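Local coordinates for protein hydroquinone dioxygenase large subunit (Pseudomonas sp., PDB 4ZXA) that probably catalyses the iron-dependent ring cleavage of hydroquinone as the large subunit of a two-subunit, cupin-related 1,2-dioxygenase, at residues E[89-94]-E[98-103]; E[46-51]-E[64-69]; E[32-37]-E[122-127]. All blocks are in the same frame, centred on the assembly; numbering follows the deposited sequence.

Contact 1: E[89-94]-E[98-103]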
ATOM      1  N   ILE E  89     -11.872   1.996   4.864  1.00 25.56           N
ATOM      2  CA  ILE E  89     -12.065   2.079   6.306  1.00 23.89           C
ATOM      3  C   ILE E  89     -11.615   3.401   6.910  1.00 23.04           C
ATOM      4  O   ILE E  89     -10.537   3.892   6.608  1.00 28.18           O
ATOM      5  CB  ILE E  89     -11.299   0.945   7.021  1.00 27.05           C
ATOM      6  CG1 ILE E  89     -11.835  -0.419   6.579  1.00 28.41           C
ATOM      7  CG2 ILE E  89     -11.413   1.103   8.515  1.00 24.48           C
ATOM      8  CD1 ILE E  89     -13.295  -0.663   6.962  1.00 24.70           C
ATOM      9  N   GLY E  90     -12.435   3.967   7.788  1.00 24.29           N
ATOM     10  CA  GLY E  90     -12.129   5.263   8.356  1.00 21.75           C
ATOM     11  C   GLY E  90     -13.027   5.698   9.499  1.00 25.75           C
ATOM     12  O   GLY E  90     -14.034   5.058   9.810  1.00 29.55           O
ATOM     13  N   THR E  91     -12.647   6.796  10.142  1.00 22.01           N
ATOM     14  CA  THR E  91     -13.436   7.369  11.213  1.00 21.96           C
ATOM     15  C   THR E  91     -13.663   8.849  10.973  1.00 24.56           C
ATOM     16  O   THR E  91     -12.884   9.512  10.291  1.00 28.30           O
ATOM     17  CB  THR E  91     -12.777   7.159  12.575  1.00 18.58           C
ATOM     18  OG1 THR E  91     -11.416   7.566  12.513  1.00 18.68           O
ATOM     19  CG2 THR E  91     -12.811   5.700  12.950  1.00 22.80           C
ATOM     20  N   ARG E  92     -14.751   9.364  11.518  1.00 26.15           N
ATOM     21  CA  ARG E  92     -15.047  10.776  11.401  1.00 25.22           C
ATOM     22  C   ARG E  92     -15.255  11.189  12.825  1.00 23.82           C
ATOM     23  O   ARG E  92     -16.093  10.620  13.507  1.00 27.27           O
ATOM     24  CB  ARG E  92     -16.327  10.989  10.592  1.00 27.51           C
ATOM     25  CG  ARG E  92     -16.386  12.305   9.826  1.00 31.90           C
ATOM     26  CD  ARG E  92     -16.371  13.542  10.741  1.00 28.23           C
ATOM     27  NE  ARG E  92     -16.770  14.740   9.996  1.00 30.30           N
ATOM     28  CZ  ARG E  92     -16.762  15.981  10.481  1.00 28.55           C
ATOM     29  NH1 ARG E  92     -16.352  16.215  11.719  1.00 25.62           N
ATOM     30  NH2 ARG E  92     -17.158  16.989   9.720  1.00 24.88           N
ATOM     31  N   ASN E  93     -14.457  12.130  13.305  1.00 27.70           N
ATOM     32  CA  ASN E  93     -14.623  12.568  14.676  1.00 29.89           C
ATOM     33  C   ASN E  93     -15.757  13.577  14.722  1.00 33.44           C
ATOM     34  O   ASN E  93     -15.738  14.570  13.979  1.00 32.79           O
ATOM     35  CB  ASN E  93     -13.335  13.177  15.236  1.00 26.23           C
ATOM     36  CG  ASN E  93     -13.326  13.223  16.762  1.00 28.91           C
ATOM     37  OD1 ASN E  93     -14.344  12.963  17.400  1.00 28.88           O
ATOM     38  ND2 ASN E  93     -12.171  13.550  17.349  1.00 24.71           N
ATOM     39  N   TYR E  94     -16.711  13.305  15.601  1.00 25.59           N
ATOM     40  CA  TYR E  94     -17.828  14.189  15.861  1.00 36.06           C
ATOM     41  C   TYR E  94     -17.717  14.816  17.250  1.00 32.81           C
ATOM     42  O   TYR E  94     -18.687  15.334  17.787  1.00 37.24           O
ATOM     43  CB  TYR E  94     -19.165  13.497  15.600  1.00 28.09           C
ATOM     44  CG  TYR E  94     -19.449  13.402  14.124  1.00 27.56           C
ATOM     45  CD1 TYR E  94     -19.574  14.543  13.354  1.00 25.37           C
ATOM     46  CD2 TYR E  94     -19.550  12.173  13.490  1.00 26.85           C
ATOM     47  CE1 TYR E  94     -19.815  14.470  12.005  1.00 25.77           C
ATOM     48  CE2 TYR E  94     -19.790  12.092  12.137  1.00 25.24           C
ATOM     49  CZ  TYR E  94     -19.922  13.245  11.401  1.00 29.32           C
ATOM     50  OH  TYR E  94     -20.162  13.179  10.054  1.00 35.77           O
ATOM     51  N   VAL E  98     -17.891   9.224  17.658  1.00 33.41           N
ATOM     52  CA  VAL E  98     -17.071   8.967  16.480  1.00 29.08           C
ATOM     53  C   VAL E  98     -17.733   7.940  15.575  1.00 31.07           C
ATOM     54  O   VAL E  98     -18.068   6.845  16.025  1.00 31.01           O
ATOM     55  CB  VAL E  98     -15.678   8.418  16.854  1.00 27.51           C
ATOM     56  CG1 VAL E  98     -14.925   8.007  15.598  1.00 22.68           C
ATOM     57  CG2 VAL E  98     -14.882   9.438  17.659  1.00 28.44           C
ATOM     58  N   ASP E  99     -17.911   8.290  14.302  1.00 26.63           N
ATOM     59  CA  ASP E  99     -18.385   7.336  13.307  1.00 25.19           C
ATOM     60  C   ASP E  99     -17.265   6.387  12.894  1.00 24.80           C
ATOM     61  O   ASP E  99     -16.171   6.825  12.567  1.00 23.91           O
ATOM     62  CB  ASP E  99     -18.888   8.063  12.060  1.00 26.88           C
ATOM     63  CG  ASP E  99     -20.335   8.488  12.172  1.00 30.52           C
ATOM     64  OD1 ASP E  99     -20.909   8.331  13.266  1.00 34.89           O
ATOM     65  OD2 ASP E  99     -20.902   8.993  11.175  1.00 31.04           O
ATOM     66  N   LEU E 100     -17.538   5.082  12.909  1.00 28.98           N
ATOM     67  CA  LEU E 100     -16.684   4.123  12.207  1.00 22.60           C
ATOM     68  C   LEU E 100     -17.416   3.709  10.950  1.00 21.34           C
ATOM     69  O   LEU E 100     -18.566   3.277  11.019  1.00 26.59           O
ATOM     70  CB  LEU E 100     -16.385   2.893  13.057  1.00 19.27           C
ATOM     71  CG  LEU E 100     -15.516   1.839  12.375  1.00 21.51           C
ATOM     72  CD1 LEU E 100     -14.207   2.435  11.861  1.00 23.94           C
ATOM     73  CD2 LEU E 100     -15.214   0.720  13.344  1.00 28.00           C
ATOM     74  N   TYR E 101     -16.756   3.847   9.804  1.00 20.99           N
ATOM     75  CA  TYR E 101     -17.378   3.534   8.524  1.00 23.87           C
ATOM     76  C   TYR E 101     -16.532   2.635   7.630  1.00 24.94           C
ATOM     77  O   TYR E 101     -15.307   2.603   7.733  1.00 26.51           O
ATOM     78  CB  TYR E 101     -17.724   4.811   7.765  1.00 28.50           C
ATOM     79  CG  TYR E 101     -16.540   5.737   7.526  1.00 24.68           C
ATOM     80  CD1 TYR E 101     -16.294   6.808   8.378  1.00 22.24           C
ATOM     81  CD2 TYR E 101     -15.688   5.554   6.443  1.00 26.39           C
ATOM     82  CE1 TYR E 101     -15.242   7.666   8.166  1.00 23.36           C
ATOM     83  CE2 TYR E 101     -14.617   6.414   6.220  1.00 24.50           C
ATOM     84  CZ  TYR E 101     -14.403   7.462   7.092  1.00 24.40           C
ATOM     85  OH  TYR E 101     -13.351   8.318   6.900  1.00 27.33           O
ATOM     86  N   ALA E 102     -17.211   1.911   6.745  1.00 29.62           N
ATOM     87  CA  ALA E 102     -16.564   1.056   5.755  1.00 29.51           C
ATOM     88  C   ALA E 102     -17.197   1.327   4.412  1.00 28.71           C
ATOM     89  O   ALA E 102     -18.329   0.916   4.171  1.00 34.22           O
ATOM     90  CB  ALA E 102     -16.721  -0.427   6.118  1.00 24.07           C
ATOM     91  N   GLY E 103     -16.467   2.016   3.539  1.00 27.50           N
ATOM     92  CA  GLY E 103     -16.925   2.281   2.189  1.00 26.06           C
ATOM     93  C   GLY E 103     -17.897   3.442   2.099  1.00 29.52           C
ATOM     94  O   GLY E 103     -18.318   3.846   1.023  1.00 33.39           O
TER

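Contact 2: E[46-51]-E[64-69]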
ATOM      1  N   ALA E  46      -5.038  -7.260   8.772  1.00 22.24           N
ATOM      2  CA  ALA E  46      -6.204  -6.901   9.558  1.00 24.12           C
ATOM      3  C   ALA E  46      -7.423  -7.139   8.675  1.00 24.41           C
ATOM      4  O   ALA E  46      -7.387  -6.904   7.461  1.00 22.42           O
ATOM      5  CB  ALA E  46      -6.138  -5.445   9.988  1.00 22.93           C
ATOM      6  N   ARG E  47      -8.502  -7.610   9.280  1.00 23.80           N
ATOM      7  CA  ARG E  47      -9.710  -7.877   8.534  1.00 24.14           C
ATOM      8  C   ARG E  47     -10.908  -7.275   9.234  1.00 24.56           C
ATOM      9  O   ARG E  47     -11.102  -7.486  10.424  1.00 25.77           O
ATOM     10  CB  ARG E  47      -9.899  -9.375   8.379  1.00 24.43           C
ATOM     11  CG  ARG E  47     -11.229  -9.744   7.738  1.00 33.66           C
ATOM     12  CD  ARG E  47     -11.398 -11.234   7.723  1.00 35.54           C
ATOM     13  NE  ARG E  47     -12.609 -11.627   7.034  1.00 42.86           N
ATOM     14  CZ  ARG E  47     -13.272 -12.746   7.301  1.00 48.83           C
ATOM     15  NH1 ARG E  47     -12.825 -13.559   8.251  1.00 49.88           N
ATOM     16  NH2 ARG E  47     -14.380 -13.044   6.629  1.00 40.38           N
ATOM     17  N   ILE E  48     -11.717  -6.534   8.483  1.00 27.17           N
ATOM     18  CA  ILE E  48     -12.885  -5.867   9.034  1.00 27.12           C
ATOM     19  C   ILE E  48     -14.113  -6.414   8.363  1.00 26.61           C
ATOM     20  O   ILE E  48     -14.172  -6.441   7.144  1.00 32.33           O
ATOM     21  CB  ILE E  48     -12.850  -4.347   8.760  1.00 32.92           C
ATOM     22  CG1 ILE E  48     -11.524  -3.757   9.228  1.00 31.07           C
ATOM     23  CG2 ILE E  48     -14.029  -3.637   9.447  1.00 24.68           C
ATOM     24  CD1 ILE E  48     -11.317  -3.963  10.701  1.00 33.01           C
ATOM     25  N   THR E  49     -15.099  -6.840   9.148  1.00 28.89           N
ATOM     26  CA  THR E  49     -16.378  -7.246   8.581  1.00 28.98           C
ATOM     27  C   THR E  49     -17.501  -6.335   9.058  1.00 28.85           C
ATOM     28  O   THR E  49     -17.380  -5.680  10.092  1.00 29.40           O
ATOM     29  CB  THR E  49     -16.736  -8.720   8.899  1.00 32.55           C
ATOM     30  OG1 THR E  49     -16.920  -8.889  10.309  1.00 33.14           O
ATOM     31  CG2 THR E  49     -15.651  -9.658   8.409  1.00 27.08           C
ATOM     32  N   TRP E  50     -18.589  -6.293   8.296  1.00 26.48           N
ATOM     33  CA  TRP E  50     -19.719  -5.430   8.605  1.00 26.60           C
ATOM     34  C   TRP E  50     -20.922  -5.856   7.773  1.00 30.92           C
ATOM     35  O   TRP E  50     -20.766  -6.381   6.670  1.00 31.10           O
ATOM     36  CB  TRP E  50     -19.377  -3.963   8.313  1.00 23.66           C
ATOM     37  CG  TRP E  50     -19.217  -3.668   6.850  1.00 25.06           C
ATOM     38  CD1 TRP E  50     -20.207  -3.332   5.970  1.00 27.10           C
ATOM     39  CD2 TRP E  50     -17.999  -3.689   6.088  1.00 29.14           C
ATOM     40  NE1 TRP E  50     -19.683  -3.132   4.714  1.00 27.37           N
ATOM     41  CE2 TRP E  50     -18.330  -3.347   4.758  1.00 25.89           C
ATOM     42  CE3 TRP E  50     -16.657  -3.955   6.404  1.00 31.22           C
ATOM     43  CZ2 TRP E  50     -17.376  -3.272   3.742  1.00 26.05           C
ATOM     44  CZ3 TRP E  50     -15.703  -3.878   5.389  1.00 23.70           C
ATOM     45  CH2 TRP E  50     -16.067  -3.538   4.077  1.00 26.77           C
ATOM     46  N   PRO E  51     -22.134  -5.634   8.302  1.00 30.98           N
ATOM     47  CA  PRO E  51     -23.375  -5.977   7.599  1.00 33.95           C
ATOM     48  C   PRO E  51     -23.698  -4.987   6.483  1.00 36.84           C
ATOM     49  O   PRO E  51     -23.521  -3.779   6.675  1.00 33.34           O
ATOM     50  CB  PRO E  51     -24.432  -5.852   8.696  1.00 38.93           C
ATOM     51  CG  PRO E  51     -23.851  -4.857   9.654  1.00 31.57           C
ATOM     52  CD  PRO E  51     -22.387  -5.150   9.671  1.00 29.35           C
ATOM     53  N   ASP E  64       0.748  -4.053   8.993  1.00 19.62           N
ATOM     54  CA  ASP E  64       1.566  -2.892   9.319  1.00 25.02           C
ATOM     55  C   ASP E  64       0.840  -1.591   8.955  1.00 23.47           C
ATOM     56  O   ASP E  64       0.770  -0.681   9.768  1.00 28.68           O
ATOM     57  CB  ASP E  64       2.974  -2.962   8.713  1.00 22.75           C
ATOM     58  CG  ASP E  64       2.966  -3.114   7.200  1.00 31.66           C
ATOM     59  OD1 ASP E  64       1.897  -3.421   6.623  1.00 23.57           O
ATOM     60  OD2 ASP E  64       4.053  -2.939   6.589  1.00 38.80           O
ATOM     61  N   ILE E  65       0.275  -1.521   7.754  1.00 21.30           N
ATOM     62  CA  ILE E  65      -0.505  -0.354   7.341  1.00 22.52           C
ATOM     63  C   ILE E  65      -1.630  -0.075   8.340  1.00 25.37           C
ATOM     64  O   ILE E  65      -1.796   1.067   8.805  1.00 20.12           O
ATOM     65  CB  ILE E  65      -1.029  -0.517   5.890  1.00 23.41           C
ATOM     66  CG1 ILE E  65       0.164  -0.565   4.928  1.00 22.64           C
ATOM     67  CG2 ILE E  65      -1.974   0.593   5.504  1.00 13.43           C
ATOM     68  CD1 ILE E  65      -0.223  -0.728   3.487  1.00 20.02           C
ATOM     69  N   PHE E  66      -2.362  -1.130   8.698  1.00 21.72           N
ATOM     70  CA  PHE E  66      -3.464  -1.016   9.647  1.00 19.04           C
ATOM     71  C   PHE E  66      -3.026  -0.480  10.997  1.00 23.73           C
ATOM     72  O   PHE E  66      -3.655   0.431  11.534  1.00 21.05           O
ATOM     73  CB  PHE E  66      -4.152  -2.360   9.864  1.00 23.53           C
ATOM     74  CG  PHE E  66      -5.397  -2.267  10.688  1.00 17.70           C
ATOM     75  CD1 PHE E  66      -5.352  -2.437  12.062  1.00 19.69           C
ATOM     76  CD2 PHE E  66      -6.618  -2.005  10.086  1.00 17.53           C
ATOM     77  CE1 PHE E  66      -6.514  -2.349  12.836  1.00 21.19           C
ATOM     78  CE2 PHE E  66      -7.792  -1.918  10.850  1.00 19.71           C
ATOM     79  CZ  PHE E  66      -7.737  -2.094  12.222  1.00 20.00           C
ATOM     80  N   LEU E  67      -1.963  -1.057  11.552  1.00 22.69           N
ATOM     81  CA  LEU E  67      -1.479  -0.638  12.868  1.00 22.78           C
ATOM     82  C   LEU E  67      -0.962   0.798  12.892  1.00 22.39           C
ATOM     83  O   LEU E  67      -1.254   1.531  13.836  1.00 21.63           O
ATOM     84  CB  LEU E  67      -0.414  -1.592  13.410  1.00 23.37           C
ATOM     85  CG  LEU E  67      -0.986  -2.972  13.729  1.00 28.62           C
ATOM     86  CD1 LEU E  67       0.135  -3.967  13.909  1.00 22.26           C
ATOM     87  CD2 LEU E  67      -1.894  -2.900  14.967  1.00 23.81           C
ATOM     88  N   ARG E  68      -0.207   1.210  11.876  1.00 20.13           N
ATOM     89  CA  ARG E  68       0.276   2.589  11.851  1.00 21.42           C
ATOM     90  C   ARG E  68      -0.921   3.541  11.849  1.00 23.39           C
ATOM     91  O   ARG E  68      -0.925   4.568  12.554  1.00 25.70           O
ATOM     92  CB  ARG E  68       1.159   2.858  10.631  1.00 25.08           C
ATOM     93  CG  ARG E  68       2.400   1.990  10.536  1.00 23.65           C
ATOM     94  CD  ARG E  68       3.360   2.501   9.460  1.00 23.41           C
ATOM     95  NE  ARG E  68       4.359   1.492   9.119  1.00 28.94           N
ATOM     96  CZ  ARG E  68       4.313   0.725   8.033  1.00 29.31           C
ATOM     97  NH1 ARG E  68       3.324   0.860   7.151  1.00 26.07           N
ATOM     98  NH2 ARG E  68       5.267  -0.172   7.829  1.00 28.12           N
ATOM     99  N   ALA E  69      -1.947   3.189  11.078  1.00 20.92           N
ATOM    100  CA  ALA E  69      -3.127   4.046  10.954  1.00 22.07           C
ATOM    101  C   ALA E  69      -3.870   4.159  12.269  1.00 21.84           C
ATOM    102  O   ALA E  69      -4.196   5.257  12.701  1.00 22.91           O
ATOM    103  CB  ALA E  69      -4.060   3.537   9.871  1.00 20.03           C
TER

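Contact 3: E[32-37]-E[122-127]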
ATOM      1  N   PHE E  32     -12.074  -8.745  17.687  1.00 32.62           N
ATOM      2  CA  PHE E  32     -12.810  -7.758  18.473  1.00 29.66           C
ATOM      3  C   PHE E  32     -14.150  -7.419  17.830  1.00 28.83           C
ATOM      4  O   PHE E  32     -14.317  -7.481  16.608  1.00 28.09           O
ATOM      5  CB  PHE E  32     -11.977  -6.482  18.698  1.00 25.60           C
ATOM      6  CG  PHE E  32     -10.795  -6.675  19.613  1.00 27.28           C
ATOM      7  CD1 PHE E  32      -9.588  -7.164  19.128  1.00 28.35           C
ATOM      8  CD2 PHE E  32     -10.889  -6.380  20.961  1.00 25.43           C
ATOM      9  CE1 PHE E  32      -8.496  -7.349  19.973  1.00 25.70           C
ATOM     10  CE2 PHE E  32      -9.802  -6.556  21.806  1.00 26.13           C
ATOM     11  CZ  PHE E  32      -8.606  -7.039  21.313  1.00 24.69           C
ATOM     12  N   GLN E  33     -15.107  -7.064  18.675  1.00 27.13           N
ATOM     13  CA  GLN E  33     -16.419  -6.657  18.221  1.00 26.16           C
ATOM     14  C   GLN E  33     -16.652  -5.221  18.650  1.00 32.14           C
ATOM     15  O   GLN E  33     -16.382  -4.843  19.797  1.00 32.23           O
ATOM     16  CB  GLN E  33     -17.502  -7.553  18.829  1.00 32.08           C
ATOM     17  CG  GLN E  33     -18.894  -7.328  18.241  1.00 31.89           C
ATOM     18  CD  GLN E  33     -19.057  -8.013  16.899  1.00 32.83           C
ATOM     19  OE1 GLN E  33     -18.429  -9.040  16.647  1.00 41.55           O
ATOM     20  NE2 GLN E  33     -19.882  -7.444  16.026  1.00 31.26           N
ATOM     21  N   LEU E  34     -17.151  -4.416  17.724  1.00 29.96           N
ATOM     22  CA  LEU E  34     -17.493  -3.039  18.026  1.00 27.01           C
ATOM     23  C   LEU E  34     -18.783  -2.791  17.293  1.00 28.04           C
ATOM     24  O   LEU E  34     -18.796  -2.727  16.068  1.00 30.34           O
ATOM     25  CB  LEU E  34     -16.393  -2.094  17.539  1.00 27.12           C
ATOM     26  CG  LEU E  34     -16.557  -0.602  17.820  1.00 31.18           C
ATOM     27  CD1 LEU E  34     -16.826  -0.367  19.300  1.00 33.49           C
ATOM     28  CD2 LEU E  34     -15.315   0.161  17.376  1.00 30.83           C
ATOM     29  N   GLY E  35     -19.880  -2.685  18.039  1.00 34.54           N
ATOM     30  CA  GLY E  35     -21.194  -2.645  17.432  1.00 25.70           C
ATOM     31  C   GLY E  35     -21.242  -3.757  16.414  1.00 28.81           C
ATOM     32  O   GLY E  35     -20.957  -4.905  16.730  1.00 37.53           O
ATOM     33  N   ALA E  36     -21.560  -3.423  15.175  1.00 28.53           N
ATOM     34  CA  ALA E  36     -21.762  -4.451  14.167  1.00 32.58           C
ATOM     35  C   ALA E  36     -20.488  -4.813  13.420  1.00 33.29           C
ATOM     36  O   ALA E  36     -20.533  -5.645  12.508  1.00 33.75           O
ATOM     37  CB  ALA E  36     -22.862  -4.031  13.184  1.00 30.24           C
ATOM     38  N   PHE E  37     -19.368  -4.193  13.796  1.00 26.51           N
ATOM     39  CA  PHE E  37     -18.084  -4.462  13.143  1.00 28.22           C
ATOM     40  C   PHE E  37     -17.367  -5.617  13.822  1.00 25.73           C
ATOM     41  O   PHE E  37     -17.384  -5.739  15.037  1.00 30.49           O
ATOM     42  CB  PHE E  37     -17.150  -3.232  13.189  1.00 28.26           C
ATOM     43  CG  PHE E  37     -17.539  -2.125  12.261  1.00 22.72           C
ATOM     44  CD1 PHE E  37     -17.248  -2.198  10.920  1.00 24.90           C
ATOM     45  CD2 PHE E  37     -18.182  -1.000  12.734  1.00 24.02           C
ATOM     46  CE1 PHE E  37     -17.601  -1.174  10.058  1.00 22.31           C
ATOM     47  CE2 PHE E  37     -18.538   0.018  11.879  1.00 25.70           C
ATOM     48  CZ  PHE E  37     -18.244  -0.074  10.537  1.00 23.44           C
ATOM     49  N   THR E 122     -17.075   8.181  22.188  1.00 33.72           N
ATOM     50  CA  THR E 122     -15.626   8.168  22.057  1.00 32.18           C
ATOM     51  C   THR E 122     -14.893   7.180  22.984  1.00 33.01           C
ATOM     52  O   THR E 122     -14.031   6.423  22.534  1.00 36.29           O
ATOM     53  CB  THR E 122     -15.059   9.574  22.204  1.00 31.24           C
ATOM     54  OG1 THR E 122     -15.627  10.400  21.184  1.00 33.14           O
ATOM     55  CG2 THR E 122     -13.548   9.562  22.060  1.00 29.77           C
ATOM     56  N   PRO E 123     -15.239   7.166  24.274  1.00 31.22           N
ATOM     57  CA  PRO E 123     -14.455   6.303  25.168  1.00 28.46           C
ATOM     58  C   PRO E 123     -14.538   4.814  24.831  1.00 34.91           C
ATOM     59  O   PRO E 123     -13.556   4.099  25.055  1.00 31.44           O
ATOM     60  CB  PRO E 123     -15.056   6.579  26.557  1.00 32.62           C
ATOM     61  CG  PRO E 123     -15.746   7.894  26.420  1.00 37.18           C
ATOM     62  CD  PRO E 123     -16.243   7.959  25.001  1.00 32.03           C
ATOM     63  N   LEU E 124     -15.673   4.354  24.305  1.00 31.67           N
ATOM     64  CA  LEU E 124     -15.822   2.945  23.937  1.00 30.97           C
ATOM     65  C   LEU E 124     -14.932   2.560  22.741  1.00 31.75           C
ATOM     66  O   LEU E 124     -14.137   1.610  22.818  1.00 29.05           O
ATOM     67  CB  LEU E 124     -17.293   2.602  23.657  1.00 34.44           C
ATOM     68  CG  LEU E 124     -17.561   1.188  23.130  1.00 42.99           C
ATOM     69  CD1 LEU E 124     -17.047   0.131  24.105  1.00 42.02           C
ATOM     70  CD2 LEU E 124     -19.038   0.973  22.812  1.00 37.86           C
ATOM     71  N   ILE E 125     -15.052   3.299  21.640  1.00 30.75           N
ATOM     72  CA  ILE E 125     -14.232   3.027  20.466  1.00 28.47           C
ATOM     73  C   ILE E 125     -12.753   3.223  20.777  1.00 34.76           C
ATOM     74  O   ILE E 125     -11.903   2.490  20.256  1.00 33.14           O
ATOM     75  CB  ILE E 125     -14.630   3.886  19.251  1.00 29.76           C
ATOM     76  CG1 ILE E 125     -13.732   3.550  18.056  1.00 22.43           C
ATOM     77  CG2 ILE E 125     -14.552   5.362  19.585  1.00 26.43           C
ATOM     78  CD1 ILE E 125     -14.332   3.911  16.733  1.00 18.72           C
ATOM     79  N   MET E 126     -12.449   4.198  21.632  1.00 27.70           N
ATOM     80  CA  MET E 126     -11.060   4.434  22.030  1.00 32.70           C
ATOM     81  C   MET E 126     -10.512   3.258  22.832  1.00 26.50           C
ATOM     82  O   MET E 126      -9.370   2.853  22.646  1.00 31.79           O
ATOM     83  CB  MET E 126     -10.913   5.748  22.823  1.00 29.01           C
ATOM     84  CG  MET E 126      -9.562   5.939  23.467  1.00 29.83           C
ATOM     85  SD  MET E 126      -8.223   6.201  22.270  1.00 38.40           S
ATOM     86  CE  MET E 126      -8.690   7.827  21.656  1.00 29.45           C
ATOM     87  N   ALA E 127     -11.333   2.711  23.718  1.00 26.24           N
ATOM     88  CA  ALA E 127     -10.920   1.581  24.545  1.00 26.05           C
ATOM     89  C   ALA E 127     -10.703   0.356  23.671  1.00 28.60           C
ATOM     90  O   ALA E 127      -9.699  -0.350  23.804  1.00 27.03           O
ATOM     91  CB  ALA E 127     -11.958   1.299  25.617  1.00 27.42           C
TER

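Contact 1: E[89-94]-E[98-103]
Tyr101 lays its ring over Gly90, its antiparallel partner on the neighbouring strand. Its CB leaves the strand on the face where Gly90 has no side chain, and with chi1 at 57° CG sits between the backbone N and the carbonyl carbon, which turns the ring across to the other strand. CG and CD1 lie above Gly90 O, Tyr101 CD1 at 3.2 Å; CE1 and CZ come over Gly90 C; CD2 and CE2 are near Gly90 N and CA. Tyr101 OH ends alongside Gly90 CA and Thr91 O, each 3.6 Å from it. Gly90 CA also makes a CH-pi contact, 3.8 Å from the ring centroid of Tyr101. Glycine suits this place, since with the ring so placed a CB on Gly90 would fall 2.3 Å from Tyr101 OH. A serine in place of Tyr101 would probably leave the peptide of Gly90 without its aromatic cover and open a gap over the strand.

Beneath the ring the pair is hydrogen-bonded: Tyr101 N reaches Gly90 O at 3.0 Å in an almost straight bond (173°), and Gly90 N returns one to Tyr101 O. Arg92 and Asp99 repeat the pattern. Near the turn, Asp99 OD2 meets the edge of the Tyr94 ring at CE2 (3.4 Å), the carboxylate steeply turned against the ring, while Asp99 OD1 bonds to Asn119. On the opposite face Ile89 CD1 touches Ala102 CB at 3.5 Å, apolar groups suited to a buried place; Asn93 OD1 accepts the backbone N of Tyr95, and Asn93 ND2 bonds to the backbone O of Phe79, a residue of the ligand pocket. The whole is a beta hairpin, strands 89-93 and 97-102, with the cross-strand glycine-aromatic pairing known from antiparallel sheets.

Contact 2: E[46-51]-E[64-69]
The Phe66 ring carries the methyl of Ala46 over one face and meets Ile48 CD1 obliquely, while Phe85 joins it in an edge-to-face pair. This is helix-on-sheet packing: helix 63-75 rests on strand 45-52 of an antiparallel sheet, and the chain passes from one to the other through the adjoining strand 55-62. Ala46 CB stands 3.3 Å above the ring plane, displaced from the centre toward the rim and closest to CG, a CH-pi contact with the centroid 3.6 Å away. A small residue suits the spot, because a single methyl lets the ring come down close to the strand.

Phe66 reaches this far because its CG is anti to the backbone N (chi1 -172°), which swings the ring away from the helix and toward the strand. Arg47, lying between the two apolar residues in sequence, points away from the helix, where a long charged chain can remain exposed. Ile48, two residues on from Ala46 and pointing to the same side of the sheet, crosses the Phe66 side chain at about a right angle, and the end of its longer branch makes the touch, Ile48 CD1 lying 4.1 Å from Phe66 CE2.

Contact 3: E[32-37]-E[122-127]
Leu34 and Ile125 bring their CA atoms to 7.3 Å where the end of strand 32-34 passes the first turn of helix 122-136, and from Leu34 the strand runs straight into a type II' turn ending at Phe37. The turn is closed by Phe37 N to Leu34 O, 2.8 Å, with Leu34 N bonded in return to Phe37 O. Gly35 follows Leu34 with a positive phi of 47°, a conformation that glycine adopts readily, and Ala36 occupies the next corner. The side chain of Gln33 folds back onto the bend: Gln33 NE2 donates to Gly35 O at 2.8 Å, with the acceptor close to the plane of the amide.

Across the contact the meeting is wholly apolar and is carried by the two branches of Leu34. CG stands anti to the backbone N (chi1 -178°), so that the forked end extends toward the helix. One branch, Leu34 CD2, lies beside Ile125 CG1 at 3.8 Å and Ile125 CD1 at 3.9 Å, the two side chains crossing at a slant. The other branch, Leu34 CD1, comes to 4.2 Å from Leu124 CG, and here the two leucines run antiparallel alongside one another. Branched aliphatic residues suit this place, since one fork can bridge two consecutive residues of a helix.

Phe120, on strand 116-121, is touched by both Leu34 and Ile125, while Leu34 also reaches Leu100 on strand 97-102 and Thr128 farther along helix 122-136. Phe32 extends the strand-to-helix packing to Ala131 and Ile132 of that helix.

From the N terminus the chain first lays down 32-37, whose partner waits until 122-127; contact 3 therefore closes the long loop that encloses the other two. Within it contact 2 closes first, from 46-51 to 64-69, and contact 1 then opens and closes as the short hairpin of 89-94 and 98-103, so these two follow in series and nothing crosses. Together they join the N-terminal sheet, helices 63-75 and 122-136, and the larger sheet that holds the hairpin. The three meet side by side: Ala102 packs on Trp50 and Phe37, Ile89 on Ile48, and Val98 on Thr122, while Phe37 also adjoins Ile48 and Trp50.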